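Long-range contacts in mannitol dehydrogenase (Pseudomonas fluorescens, PDB 1LJ8), which probably catalyses the NAD-dependent interconversion of mannitol and fructose, and binds NAD on a Rossmann-type nucleotide-binding domain: residues A23-G28 and E54-S59; H41-T46 and I99-D104; E399-A404 and K486-K491. One frame throughout, in Å; residues are numbered along the deposited sequence.

Interaction 1: A23-G28 and E54-S59; sequences ADTRQG and EGLDWS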
ATOM      1  N   ALA A  23     -18.197  23.684  -4.940  1.00 27.53           N
ATOM      2  CA  ALA A  23     -18.040  24.295  -6.247  1.00 28.29           C
ATOM      3  C   ALA A  23     -16.893  25.295  -6.375  1.00 27.96           C
ATOM      4  O   ALA A  23     -16.515  25.651  -7.497  1.00 29.10           O
ATOM      5  CB  ALA A  23     -19.387  24.940  -6.680  1.00 27.41           C
ATOM      6  N   ASP A  24     -16.340  25.751  -5.249  1.00 27.77           N
ATOM      7  CA  ASP A  24     -15.230  26.692  -5.293  1.00 26.85           C
ATOM      8  C   ASP A  24     -13.864  25.998  -5.217  1.00 26.54           C
ATOM      9  O   ASP A  24     -12.856  26.664  -5.109  1.00 27.54           O
ATOM     10  CB  ASP A  24     -15.271  27.685  -4.129  1.00 29.16           C
ATOM     11  CG  ASP A  24     -16.446  28.680  -4.211  1.00 31.32           C
ATOM     12  OD1 ASP A  24     -17.050  28.878  -5.296  1.00 30.92           O
ATOM     13  OD2 ASP A  24     -16.750  29.264  -3.157  1.00 33.34           O
ATOM     14  N   THR A  25     -13.808  24.676  -5.207  1.00 24.70           N
ATOM     15  CA  THR A  25     -12.470  24.050  -5.135  1.00 22.32           C
ATOM     16  C   THR A  25     -11.926  23.926  -6.540  1.00 22.66           C
ATOM     17  O   THR A  25     -12.705  23.920  -7.492  1.00 22.47           O
ATOM     18  CB  THR A  25     -12.531  22.676  -4.455  1.00 21.03           C
ATOM     19  OG1 THR A  25     -13.467  21.826  -5.127  1.00 21.73           O
ATOM     20  CG2 THR A  25     -12.976  22.823  -2.997  1.00 21.42           C
ATOM     21  N   ARG A  26     -10.597  23.899  -6.683  1.00 19.91           N
ATOM     22  CA  ARG A  26      -9.931  23.763  -7.984  1.00 20.72           C
ATOM     23  C   ARG A  26      -8.809  22.742  -7.775  1.00 19.19           C
ATOM     24  O   ARG A  26      -8.249  22.660  -6.687  1.00 18.06           O
ATOM     25  CB  ARG A  26      -9.346  25.091  -8.468  1.00 22.13           C
ATOM     26  CG  ARG A  26     -10.463  26.165  -8.691  1.00 27.14           C
ATOM     27  CD  ARG A  26     -11.337  25.775  -9.872  1.00 29.63           C
ATOM     28  NE  ARG A  26     -12.346  26.789 -10.191  1.00 33.09           N
ATOM     29  CZ  ARG A  26     -13.591  26.785  -9.717  1.00 35.67           C
ATOM     30  NH1 ARG A  26     -13.998  25.820  -8.895  1.00 33.61           N
ATOM     31  NH2 ARG A  26     -14.441  27.749 -10.074  1.00 37.02           N
ATOM     32  N   GLN A  27      -8.478  22.018  -8.834  1.00 16.86           N
ATOM     33  CA  GLN A  27      -7.512  20.914  -8.726  1.00 16.28           C
ATOM     34  C   GLN A  27      -6.057  21.292  -8.708  1.00 16.87           C
ATOM     35  O   GLN A  27      -5.624  22.188  -9.437  1.00 17.37           O
ATOM     36  CB  GLN A  27      -7.738  19.926  -9.873  1.00 17.42           C
ATOM     37  CG  GLN A  27      -9.110  19.233  -9.800  1.00 15.66           C
ATOM     38  CD  GLN A  27      -9.469  18.537 -11.078  1.00 17.34           C
ATOM     39  OE1 GLN A  27      -8.721  18.598 -12.060  1.00 17.45           O
ATOM     40  NE2 GLN A  27     -10.610  17.882 -11.091  1.00 16.79           N
ATOM     41  N   GLY A  28      -5.302  20.581  -7.865  1.00 15.19           N
ATOM     42  CA  GLY A  28      -3.869  20.801  -7.795  1.00 13.49           C
ATOM     43  C   GLY A  28      -3.097  19.500  -7.706  1.00 12.68           C
ATOM     44  O   GLY A  28      -1.858  19.487  -7.853  1.00 11.76           O
ATOM     45  N   GLU A  54      -8.504  26.816   3.913  1.00 22.42           N
ATOM     46  CA  GLU A  54      -7.277  27.023   3.146  1.00 23.32           C
ATOM     47  C   GLU A  54      -7.119  25.867   2.176  1.00 21.46           C
ATOM     48  O   GLU A  54      -7.742  24.814   2.350  1.00 19.53           O
ATOM     49  CB  GLU A  54      -6.054  27.009   4.078  1.00 25.20           C
ATOM     50  CG  GLU A  54      -5.973  28.200   5.001  1.00 30.82           C
ATOM     51  CD  GLU A  54      -4.761  28.118   5.900  1.00 33.84           C
ATOM     52  OE1 GLU A  54      -3.667  27.754   5.414  1.00 35.41           O
ATOM     53  OE2 GLU A  54      -4.909  28.411   7.095  1.00 37.87           O
ATOM     54  N   GLY A  55      -6.255  26.076   1.187  1.00 21.26           N
ATOM     55  CA  GLY A  55      -5.949  25.053   0.201  1.00 21.41           C
ATOM     56  C   GLY A  55      -7.083  24.545  -0.658  1.00 20.47           C
ATOM     57  O   GLY A  55      -7.075  23.377  -1.055  1.00 17.64           O
ATOM     58  N   LEU A  56      -8.049  25.405  -0.963  1.00 21.73           N
ATOM     59  CA  LEU A  56      -9.180  25.000  -1.795  1.00 21.03           C
ATOM     60  C   LEU A  56      -8.741  24.802  -3.242  1.00 19.66           C
ATOM     61  O   LEU A  56      -9.516  24.285  -4.073  1.00 19.62           O
ATOM     62  CB  LEU A  56     -10.294  26.039  -1.750  1.00 23.14           C
ATOM     63  CG  LEU A  56     -10.846  26.371  -0.364  1.00 28.37           C
ATOM     64  CD1 LEU A  56     -11.995  27.376  -0.478  1.00 30.45           C
ATOM     65  CD2 LEU A  56     -11.362  25.147   0.278  1.00 27.83           C
ATOM     66  N   ASP A  57      -7.501  25.197  -3.534  1.00 18.14           N
ATOM     67  CA  ASP A  57      -6.952  25.041  -4.865  1.00 18.52           C
ATOM     68  C   ASP A  57      -6.115  23.764  -4.982  1.00 16.20           C
ATOM     69  O   ASP A  57      -5.360  23.570  -5.965  1.00 15.64           O
ATOM     70  CB  ASP A  57      -6.121  26.270  -5.248  1.00 20.89           C
ATOM     71  CG  ASP A  57      -4.948  26.501  -4.334  1.00 23.55           C
ATOM     72  OD1 ASP A  57      -5.104  26.416  -3.084  1.00 21.28           O
ATOM     73  OD2 ASP A  57      -3.867  26.804  -4.881  1.00 24.83           O
ATOM     74  N   TRP A  58      -6.290  22.881  -4.001  1.00 14.01           N
ATOM     75  CA  TRP A  58      -5.555  21.605  -3.992  1.00 14.42           C
ATOM     76  C   TRP A  58      -6.484  20.386  -4.072  1.00 14.17           C
ATOM     77  O   TRP A  58      -6.223  19.326  -3.491  1.00 14.27           O
ATOM     78  CB  TRP A  58      -4.662  21.518  -2.747  1.00 13.64           C
ATOM     79  CG  TRP A  58      -3.457  22.443  -2.882  1.00 14.79           C
ATOM     80  CD1 TRP A  58      -3.263  23.656  -2.254  1.00 16.65           C
ATOM     81  CD2 TRP A  58      -2.283  22.197  -3.644  1.00 14.28           C
ATOM     82  NE1 TRP A  58      -2.014  24.169  -2.589  1.00 15.22           N
ATOM     83  CE2 TRP A  58      -1.395  23.287  -3.432  1.00 15.38           C
ATOM     84  CE3 TRP A  58      -1.879  21.152  -4.487  1.00 15.99           C
ATOM     85  CZ2 TRP A  58      -0.109  23.361  -4.038  1.00 16.12           C
ATOM     86  CZ3 TRP A  58      -0.598  21.223  -5.095  1.00 15.37           C
ATOM     87  CH2 TRP A  58       0.275  22.331  -4.859  1.00 14.27           C
ATOM     88  N   SER A  59      -7.586  20.560  -4.798  1.00 13.69           N
ATOM     89  CA  SER A  59      -8.501  19.441  -5.014  1.00 13.57           C
ATOM     90  C   SER A  59      -7.781  18.340  -5.777  1.00 13.73           C
ATOM     91  O   SER A  59      -6.821  18.581  -6.502  1.00 12.96           O
ATOM     92  CB  SER A  59      -9.710  19.892  -5.856  1.00 14.83           C
ATOM     93  OG  SER A  59     -10.676  18.836  -5.955  1.00 16.85           O
TER
HETATM   94  O   HOH W   1     -12.570  19.236  -4.102  1.00 16.20           O
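Three backbone hydrogen bonds in a ladder hold 23-28 alongside 54-59 at the start of two parallel strands. Arg26 N gives its hydrogen to Leu56 O at 2.9 Å, lying in the plane of that carbonyl. Further on, Ser59 N reaches Arg26 O at 2.9 Å, rising 32° out of the carbonyl plane. Gly28 N reaches Ser59 O at 2.9 Å along an almost straight N-H (166°). The type I turn from Gly55 to Trp58 presents Leu56 O to the first of these bonds.

The tight end is at Gly28 and Ser59. Ser59 turns its CB onto Arg26 O, 3.2 Å away, while Trp58 lays CZ3 3.5 Å from Gly28 O. A beta carbon on Gly28 would run into both Asp57 O and the Trp58 ring, so glycine suits this position. Ser59 OG, anti to its own N (chi1 -174°), shares one water with Thr25 OG1, which also bonds to Leu22 O; outside the two segments, Ser59 OG is hydrogen-bonded to Ser103 OG and Ser101 O.

Toward Asp24 and Leu56 the packing loosens. Leu56 CD2 comes no nearer than 4.3 Å to Thr25 CG2. Arg26 leads its guanidinium away from 54-59 and bends back on its own segment, where NH1 bonds to both Ala23 O and Thr25 O, each close to the guanidinium plane.

In the Rossmann sheet, strand 27-32 lies between 59-64 and 126-129. Gly28 also pairs through its backbone with Arg125 and Ile126, Trp58 makes a cation-pi contact with Arg125, and Met50 of helix 42-50 touches Thr25 and Leu56.

Interaction 2: H41-T46 and I99-D104; sequences HQAYYT and IGSISD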
ATOM      1  N   HIS A  41      -6.464   8.582   3.605  1.00 10.64           N
ATOM      2  CA  HIS A  41      -5.230   9.228   4.054  1.00 11.30           C
ATOM      3  C   HIS A  41      -4.963  10.539   3.342  1.00 12.00           C
ATOM      4  O   HIS A  41      -5.266  11.582   3.892  1.00 12.28           O
ATOM      5  CB  HIS A  41      -4.081   8.201   3.880  1.00 12.45           C
ATOM      6  CG  HIS A  41      -2.767   8.629   4.457  1.00 12.37           C
ATOM      7  ND1 HIS A  41      -1.813   9.279   3.709  1.00 12.55           N
ATOM      8  CD2 HIS A  41      -2.252   8.493   5.712  1.00 13.32           C
ATOM      9  CE1 HIS A  41      -0.756   9.531   4.476  1.00 14.92           C
ATOM     10  NE2 HIS A  41      -1.004   9.072   5.698  1.00 13.71           N
ATOM     11  N   GLN A  42      -4.436  10.528   2.120  1.00 12.36           N
ATOM     12  CA  GLN A  42      -4.191  11.824   1.470  1.00 11.45           C
ATOM     13  C   GLN A  42      -5.452  12.649   1.230  1.00 11.64           C
ATOM     14  O   GLN A  42      -5.449  13.878   1.452  1.00 12.14           O
ATOM     15  CB  GLN A  42      -3.482  11.654   0.106  1.00 12.99           C
ATOM     16  CG  GLN A  42      -2.139  10.880   0.177  1.00 13.07           C
ATOM     17  CD  GLN A  42      -2.346   9.410  -0.147  1.00 15.76           C
ATOM     18  OE1 GLN A  42      -2.694   9.065  -1.286  1.00 13.04           O
ATOM     19  NE2 GLN A  42      -2.156   8.536   0.849  1.00 12.30           N
ATOM     20  N   ALA A  43      -6.536  12.026   0.751  1.00 11.81           N
ATOM     21  CA  ALA A  43      -7.750  12.829   0.513  1.00 10.73           C
ATOM     22  C   ALA A  43      -8.330  13.309   1.868  1.00 12.54           C
ATOM     23  O   ALA A  43      -8.916  14.402   1.967  1.00 10.91           O
ATOM     24  CB  ALA A  43      -8.808  12.000  -0.255  1.00  9.75           C
ATOM     25  N   TYR A  44      -8.168  12.475   2.891  1.00 11.44           N
ATOM     26  CA  TYR A  44      -8.628  12.817   4.242  1.00 11.52           C
ATOM     27  C   TYR A  44      -7.906  14.106   4.745  1.00 12.97           C
ATOM     28  O   TYR A  44      -8.545  15.067   5.180  1.00 13.43           O
ATOM     29  CB  TYR A  44      -8.302  11.645   5.166  1.00 12.62           C
ATOM     30  CG  TYR A  44      -8.418  11.945   6.649  1.00 12.52           C
ATOM     31  CD1 TYR A  44      -9.666  12.057   7.265  1.00 15.51           C
ATOM     32  CD2 TYR A  44      -7.273  12.143   7.411  1.00 14.53           C
ATOM     33  CE1 TYR A  44      -9.759  12.372   8.644  1.00 16.80           C
ATOM     34  CE2 TYR A  44      -7.355  12.453   8.785  1.00 15.45           C
ATOM     35  CZ  TYR A  44      -8.611  12.563   9.375  1.00 18.08           C
ATOM     36  OH  TYR A  44      -8.698  12.854  10.726  1.00 19.54           O
ATOM     37  N   TYR A  45      -6.570  14.127   4.703  1.00 11.84           N
ATOM     38  CA  TYR A  45      -5.853  15.323   5.185  1.00 10.85           C
ATOM     39  C   TYR A  45      -6.134  16.546   4.325  1.00 11.20           C
ATOM     40  O   TYR A  45      -6.225  17.653   4.821  1.00 11.92           O
ATOM     41  CB  TYR A  45      -4.348  15.077   5.204  1.00 12.19           C
ATOM     42  CG  TYR A  45      -3.852  14.232   6.365  1.00 12.37           C
ATOM     43  CD1 TYR A  45      -3.364  12.940   6.157  1.00 12.12           C
ATOM     44  CD2 TYR A  45      -3.773  14.777   7.660  1.00 13.53           C
ATOM     45  CE1 TYR A  45      -2.803  12.199   7.193  1.00 13.86           C
ATOM     46  CE2 TYR A  45      -3.194  14.063   8.695  1.00 13.24           C
ATOM     47  CZ  TYR A  45      -2.710  12.767   8.457  1.00 14.86           C
ATOM     48  OH  TYR A  45      -2.124  12.042   9.467  1.00 15.33           O
ATOM     49  N   THR A  46      -6.266  16.358   3.018  1.00 11.65           N
ATOM     50  CA  THR A  46      -6.526  17.489   2.157  1.00 11.91           C
ATOM     51  C   THR A  46      -7.918  18.082   2.442  1.00 12.88           C
ATOM     52  O   THR A  46      -8.088  19.294   2.470  1.00 13.29           O
ATOM     53  CB  THR A  46      -6.376  17.068   0.685  1.00 11.23           C
ATOM     54  OG1 THR A  46      -5.061  16.505   0.509  1.00 12.24           O
ATOM     55  CG2 THR A  46      -6.553  18.290  -0.211  1.00 12.86           C
ATOM     56  N   ILE A  99     -16.321  13.262   2.671  1.00 10.33           N
ATOM     57  CA  ILE A  99     -15.090  13.868   2.172  1.00 10.50           C
ATOM     58  C   ILE A  99     -15.367  14.495   0.811  1.00 11.84           C
ATOM     59  O   ILE A  99     -15.946  13.825  -0.060  1.00 11.85           O
ATOM     60  CB  ILE A  99     -13.984  12.786   2.012  1.00 10.18           C
ATOM     61  CG1 ILE A  99     -13.694  12.148   3.394  1.00 11.45           C
ATOM     62  CG2 ILE A  99     -12.713  13.412   1.396  1.00 10.84           C
ATOM     63  CD1 ILE A  99     -13.012  13.148   4.429  1.00 13.26           C
ATOM     64  N   GLY A 100     -14.942  15.754   0.627  1.00 10.90           N
ATOM     65  CA  GLY A 100     -15.181  16.429  -0.643  1.00 11.70           C
ATOM     66  C   GLY A 100     -13.941  16.869  -1.395  1.00 13.89           C
ATOM     67  O   GLY A 100     -14.043  17.637  -2.361  1.00 12.93           O
ATOM     68  N   SER A 101     -12.771  16.355  -1.000  1.00 12.09           N
ATOM     69  CA  SER A 101     -11.521  16.778  -1.649  1.00 11.54           C
ATOM     70  C   SER A 101     -11.188  16.162  -3.008  1.00 12.83           C
ATOM     71  O   SER A 101     -10.240  16.597  -3.653  1.00 13.96           O
ATOM     72  CB  SER A 101     -10.374  16.536  -0.667  1.00 12.47           C
ATOM     73  OG  SER A 101     -10.399  15.170  -0.295  1.00 11.58           O
ATOM     74  N   ILE A 102     -11.964  15.155  -3.448  1.00 12.63           N
ATOM     75  CA  ILE A 102     -11.737  14.575  -4.779  1.00 11.59           C
ATOM     76  C   ILE A 102     -12.894  15.157  -5.614  1.00 11.90           C
ATOM     77  O   ILE A 102     -14.076  15.016  -5.248  1.00 11.77           O
ATOM     78  CB  ILE A 102     -11.820  13.044  -4.762  1.00 11.83           C
ATOM     79  CG1 ILE A 102     -10.646  12.484  -3.945  1.00 10.22           C
ATOM     80  CG2 ILE A 102     -11.777  12.470  -6.237  1.00 13.02           C
ATOM     81  CD1 ILE A 102     -10.667  10.937  -3.803  1.00 10.95           C
ATOM     82  N   SER A 103     -12.531  15.816  -6.720  1.00 12.48           N
ATOM     83  CA  SER A 103     -13.532  16.455  -7.590  1.00 13.52           C
ATOM     84  C   SER A 103     -13.771  15.774  -8.935  1.00 14.26           C
ATOM     85  O   SER A 103     -14.733  16.123  -9.635  1.00 15.07           O
ATOM     86  CB  SER A 103     -13.159  17.930  -7.804  1.00 14.00           C
ATOM     87  OG  SER A 103     -11.848  18.084  -8.309  1.00 14.85           O
ATOM     88  N   ASP A 104     -12.943  14.802  -9.309  1.00 13.70           N
ATOM     89  CA  ASP A 104     -13.163  14.101 -10.588  1.00 14.76           C
ATOM     90  C   ASP A 104     -12.253  12.887 -10.571  1.00 14.58           C
ATOM     91  O   ASP A 104     -11.429  12.747  -9.672  1.00 15.22           O
ATOM     92  CB  ASP A 104     -12.738  15.000 -11.758  1.00 13.92           C
ATOM     93  CG  ASP A 104     -13.359  14.584 -13.106  1.00 19.68           C
ATOM     94  OD1 ASP A 104     -13.082  15.295 -14.104  1.00 19.70           O
ATOM     95  OD2 ASP A 104     -14.125  13.579 -13.176  1.00 17.33           O
TER
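Ser101 OG donates to Ala43 O at 2.8 Å, the one hydrogen bond between 41-46 and 99-104. The hydroxyl comes in well to the side of the carbonyl, with a C=O...O angle of 115°, and 31° above its plane. A chi1 of 56° sets OG between the backbone N and carbonyl carbon of Ser101, pointed at the helix, and also brings it to 3.5 Å from Ala43 CB.

Around this bond the contact is apolar. Ala43 directs its methyl at the strand, where the extended end of Ile102 places CD1 4.1 Å from Ala43 CB. From the other side of Ser101, Ile99 CG2 approaches Ala43 O at 4.0 Å, and Ile99 CD1 stops 4.4 Å from Tyr44 CA. One turn along the helix, Thr46 lays CG2 4.2 Å from Ser101 CB.

The next shell fixes these groups. Thr46 OG1 donates to Gln42 O, which also accepts Thr46 N, and Thr46 OG1 is itself bonded to Trp277 NE1; this turns CG2 to Ser101. Gly100 N bonds to Asp47 OD1, a second polar tie from the helix to 99-104. On the strand side, Ser101 pairs through its backbone with Ile60 and Ile99 with Phe83, while Ile60 packs on both Ala43 and Ile102. The bound NAD lies about 11 Å from the side chain of Ile102.

Helix 42-50 packs on the central sheet as in the layered alpha/beta arrangement of a Rossmann domain: it belongs to the connection between the parallel strands 27-32 and 59-64, a beta-alpha-beta crossover.

Interaction 3: E399-A404 and K486-K491; sequences ETERAA and KHLLKK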
ATOM      1  N   GLU A 399      19.220 -16.717  13.895  1.00 16.70           N
ATOM      2  CA  GLU A 399      18.160 -17.730  13.690  1.00 18.23           C
ATOM      3  C   GLU A 399      17.179 -17.267  12.614  1.00 16.68           C
ATOM      4  O   GLU A 399      16.660 -16.163  12.732  1.00 18.46           O
ATOM      5  CB  GLU A 399      17.403 -17.936  15.012  1.00 19.11           C
ATOM      6  CG  GLU A 399      16.094 -18.804  14.957  1.00 25.34           C
ATOM      7  CD  GLU A 399      16.301 -20.293  14.542  1.00 30.56           C
ATOM      8  OE1 GLU A 399      16.372 -20.643  13.315  1.00 29.34           O
ATOM      9  OE2 GLU A 399      16.398 -21.139  15.476  1.00 35.85           O
ATOM     10  N   THR A 400      16.920 -18.087  11.593  1.00 16.18           N
ATOM     11  CA  THR A 400      15.958 -17.658  10.550  1.00 15.48           C
ATOM     12  C   THR A 400      14.597 -18.330  10.649  1.00 16.99           C
ATOM     13  O   THR A 400      13.696 -18.009   9.864  1.00 16.22           O
ATOM     14  CB  THR A 400      16.480 -17.949   9.114  1.00 16.05           C
ATOM     15  OG1 THR A 400      16.621 -19.366   8.916  1.00 16.56           O
ATOM     16  CG2 THR A 400      17.840 -17.246   8.879  1.00 18.38           C
ATOM     17  N   GLU A 401      14.444 -19.242  11.597  1.00 16.39           N
ATOM     18  CA  GLU A 401      13.223 -20.031  11.678  1.00 16.92           C
ATOM     19  C   GLU A 401      11.899 -19.286  11.701  1.00 15.76           C
ATOM     20  O   GLU A 401      10.961 -19.689  10.999  1.00 16.89           O
ATOM     21  CB  GLU A 401      13.267 -20.965  12.882  1.00 19.80           C
ATOM     22  CG  GLU A 401      12.486 -22.226  12.625  1.00 25.15           C
ATOM     23  CD  GLU A 401      13.433 -23.366  12.274  1.00 30.24           C
ATOM     24  OE1 GLU A 401      14.626 -23.091  11.960  1.00 31.20           O
ATOM     25  OE2 GLU A 401      12.984 -24.514  12.306  1.00 30.70           O
ATOM     26  N   ARG A 402      11.793 -18.238  12.521  1.00 13.73           N
ATOM     27  CA  ARG A 402      10.525 -17.510  12.552  1.00 15.04           C
ATOM     28  C   ARG A 402      10.248 -16.841  11.222  1.00 15.19           C
ATOM     29  O   ARG A 402       9.088 -16.795  10.790  1.00 15.06           O
ATOM     30  CB  ARG A 402      10.512 -16.440  13.630  1.00 14.56           C
ATOM     31  CG  ARG A 402      10.541 -16.984  15.115  1.00 17.85           C
ATOM     32  CD  ARG A 402      10.737 -15.806  16.072  1.00 17.47           C
ATOM     33  NE  ARG A 402      12.124 -15.332  16.008  1.00 17.66           N
ATOM     34  CZ  ARG A 402      13.144 -15.873  16.677  1.00 18.37           C
ATOM     35  NH1 ARG A 402      12.975 -16.910  17.510  1.00 19.77           N
ATOM     36  NH2 ARG A 402      14.369 -15.428  16.460  1.00 18.20           N
ATOM     37  N   ALA A 403      11.284 -16.300  10.578  1.00 13.83           N
ATOM     38  CA  ALA A 403      11.060 -15.616   9.287  1.00 14.31           C
ATOM     39  C   ALA A 403      10.810 -16.633   8.183  1.00 13.81           C
ATOM     40  O   ALA A 403      10.024 -16.398   7.248  1.00 14.70           O
ATOM     41  CB  ALA A 403      12.274 -14.731   8.939  1.00 13.41           C
ATOM     42  N   ALA A 404      11.486 -17.781   8.287  1.00 13.09           N
ATOM     43  CA  ALA A 404      11.286 -18.848   7.299  1.00 14.01           C
ATOM     44  C   ALA A 404       9.856 -19.345   7.359  1.00 13.49           C
ATOM     45  O   ALA A 404       9.298 -19.727   6.334  1.00 14.01           O
ATOM     46  CB  ALA A 404      12.292 -20.067   7.554  1.00 13.77           C
ATOM     47  N   LYS A 486       3.300 -23.677  18.374  1.00 19.73           N
ATOM     48  CA  LYS A 486       3.685 -24.095  19.724  1.00 21.96           C
ATOM     49  C   LYS A 486       5.114 -24.596  19.740  1.00 22.18           C
ATOM     50  O   LYS A 486       5.903 -24.203  20.599  1.00 25.02           O
ATOM     51  CB  LYS A 486       2.769 -25.211  20.240  1.00 23.65           C
ATOM     52  CG  LYS A 486       1.371 -24.745  20.549  1.00 27.15           C
ATOM     53  CD  LYS A 486       0.456 -25.928  20.827  1.00 28.80           C
ATOM     54  CE  LYS A 486      -0.826 -25.495  21.497  1.00 30.87           C
ATOM     55  NZ  LYS A 486      -1.778 -26.667  21.653  1.00 33.80           N
ATOM     56  N   HIS A 487       5.481 -25.451  18.793  1.00 23.13           N
ATOM     57  CA  HIS A 487       6.867 -25.957  18.823  1.00 24.33           C
ATOM     58  C   HIS A 487       7.879 -24.826  18.650  1.00 24.48           C
ATOM     59  O   HIS A 487       8.891 -24.747  19.364  1.00 23.62           O
ATOM     60  CB  HIS A 487       7.072 -27.023  17.731  1.00 25.17           C
ATOM     61  CG  HIS A 487       6.325 -28.305  17.993  1.00 27.41           C
ATOM     62  ND1 HIS A 487       6.169 -29.291  17.040  1.00 28.38           N
ATOM     63  CD2 HIS A 487       5.703 -28.760  19.104  1.00 27.59           C
ATOM     64  CE1 HIS A 487       5.483 -30.298  17.553  1.00 29.22           C
ATOM     65  NE2 HIS A 487       5.188 -30.001  18.805  1.00 28.98           N
ATOM     66  N   LEU A 488       7.599 -23.926  17.708  1.00 22.44           N
ATOM     67  CA  LEU A 488       8.511 -22.843  17.422  1.00 23.88           C
ATOM     68  C   LEU A 488       8.741 -21.903  18.588  1.00 25.61           C
ATOM     69  O   LEU A 488       9.884 -21.474  18.838  1.00 24.16           O
ATOM     70  CB  LEU A 488       8.003 -22.053  16.192  1.00 23.96           C
ATOM     71  CG  LEU A 488       8.785 -20.772  15.828  1.00 23.69           C
ATOM     72  CD1 LEU A 488      10.171 -21.167  15.362  1.00 24.05           C
ATOM     73  CD2 LEU A 488       8.062 -19.989  14.726  1.00 24.12           C
ATOM     74  N   LEU A 489       7.665 -21.591  19.299  1.00 26.09           N
ATOM     75  CA  LEU A 489       7.726 -20.651  20.401  1.00 31.72           C
ATOM     76  C   LEU A 489       8.535 -21.161  21.581  1.00 35.45           C
ATOM     77  O   LEU A 489       8.787 -20.415  22.533  1.00 37.30           O
ATOM     78  CB  LEU A 489       6.303 -20.222  20.810  1.00 29.31           C
ATOM     79  CG  LEU A 489       5.723 -19.316  19.689  1.00 29.19           C
ATOM     80  CD1 LEU A 489       4.218 -19.124  19.863  1.00 28.21           C
ATOM     81  CD2 LEU A 489       6.454 -17.971  19.655  1.00 28.50           C
ATOM     82  N   LYS A 490       8.966 -22.414  21.493  1.00 38.91           N
ATOM     83  CA  LYS A 490       9.789 -23.023  22.545  1.00 42.04           C
ATOM     84  C   LYS A 490      11.285 -23.089  22.185  1.00 43.88           C
ATOM     85  O   LYS A 490      12.102 -23.454  23.024  1.00 44.90           O
ATOM     86  CB  LYS A 490       9.237 -24.397  22.884  1.00 41.90           C
ATOM     87  CG  LYS A 490       7.831 -24.336  23.451  1.00 42.03           C
ATOM     88  CD  LYS A 490       7.853 -23.726  24.824  1.00 42.67           C
ATOM     89  CE  LYS A 490       6.548 -23.935  25.554  1.00 44.29           C
ATOM     90  NZ  LYS A 490       6.623 -23.528  27.009  1.00 46.78           N
ATOM     91  N   LYS A 491      11.654 -22.718  20.957  1.00 45.10           N
ATOM     92  CA  LYS A 491      13.074 -22.694  20.563  1.00 46.57           C
ATOM     93  C   LYS A 491      13.736 -21.551  21.344  1.00 47.59           C
ATOM     94  O   LYS A 491      13.081 -20.562  21.668  1.00 47.09           O
ATOM     95  CB  LYS A 491      13.233 -22.403  19.063  1.00 46.73           C
ATOM     96  CG  LYS A 491      13.338 -23.635  18.158  1.00 47.79           C
ATOM     97  CD  LYS A 491      14.051 -23.247  16.851  1.00 47.46           C
ATOM     98  CE  LYS A 491      14.558 -24.454  16.076  1.00 46.67           C
ATOM     99  NZ  LYS A 491      15.422 -24.011  14.934  1.00 46.68           N
TER
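A three-residue salt-bridge network at the start of helix 401-413 joins it to the chain just beyond helix 463-488, in the helical C-terminal domain. Lys491 is the cation. Its chain runs extended past CG and carries NZ between two carboxylates, crossing each acidic side chain at about a right angle. NZ meets Glu399 OE2 at 3.1 Å, from 26° above the carboxylate plane, and makes a weak bond to Glu401 OE1 at 3.2 Å. Glu401 OE1 has a second cation in Arg471, so the two positive groups probably share the charge of this acid.

Glu399 works in two directions. With CG anti to the backbone N (chi1 171°) and a bend at chi2, its carboxylate curls back over the first turn, where OE1 accepts Glu401 N at 2.9 Å, a capping bond. OE2 is thus left to Lys491. An alanine here would remove both carboxylate oxygens and would probably cost Glu401 N its capping partner and Lys491 the shorter of its two salt bridges.

Beneath the charges, Leu488 supplies the apolar part. CG sits anti to its N (chi1 174°), which sends the two methyls at the facing helix as a fork: CD1 comes 3.7 Å from Glu401 CG, and CD2 comes 3.9 Å from Arg402 CG. Each methyl thus rests on the aliphatic stem of one charged residue, while the far end of Arg402 goes to Asp338 by a salt bridge. Tyr330 of helix 325-339 touches Leu488 as well.

A forked leucine set on two aliphatic stems, with a capped helix start and a charge network alongside, makes this a helix-to-helix junction of the all-helical part of the mannitol dehydrogenase fold.

How the interactions relate
Interaction 1 opens first, at 23-28, and closes at 54-59 across a loop of 25 residues. Interaction 2 begins inside that loop, at 41-46, and closes at 99-104 beyond it, so the two cross. Their centres are 10 Å apart, and they meet: Ser103 OG lies 2.7 Å from Ser59 OG and 3.1 Å from Gln27 NE2, both probable hydrogen bonds. Together they tie helix 42-50 to the sheet strands 27-32, 59-64 and 96-107. Interaction 3 follows in series, closing the 81 residues between 399-404 and 486-491 within the helical C-terminal domain, on the opposite side of the chain's centre from the other two and about 27 Å from interaction 2 at the nearest atoms.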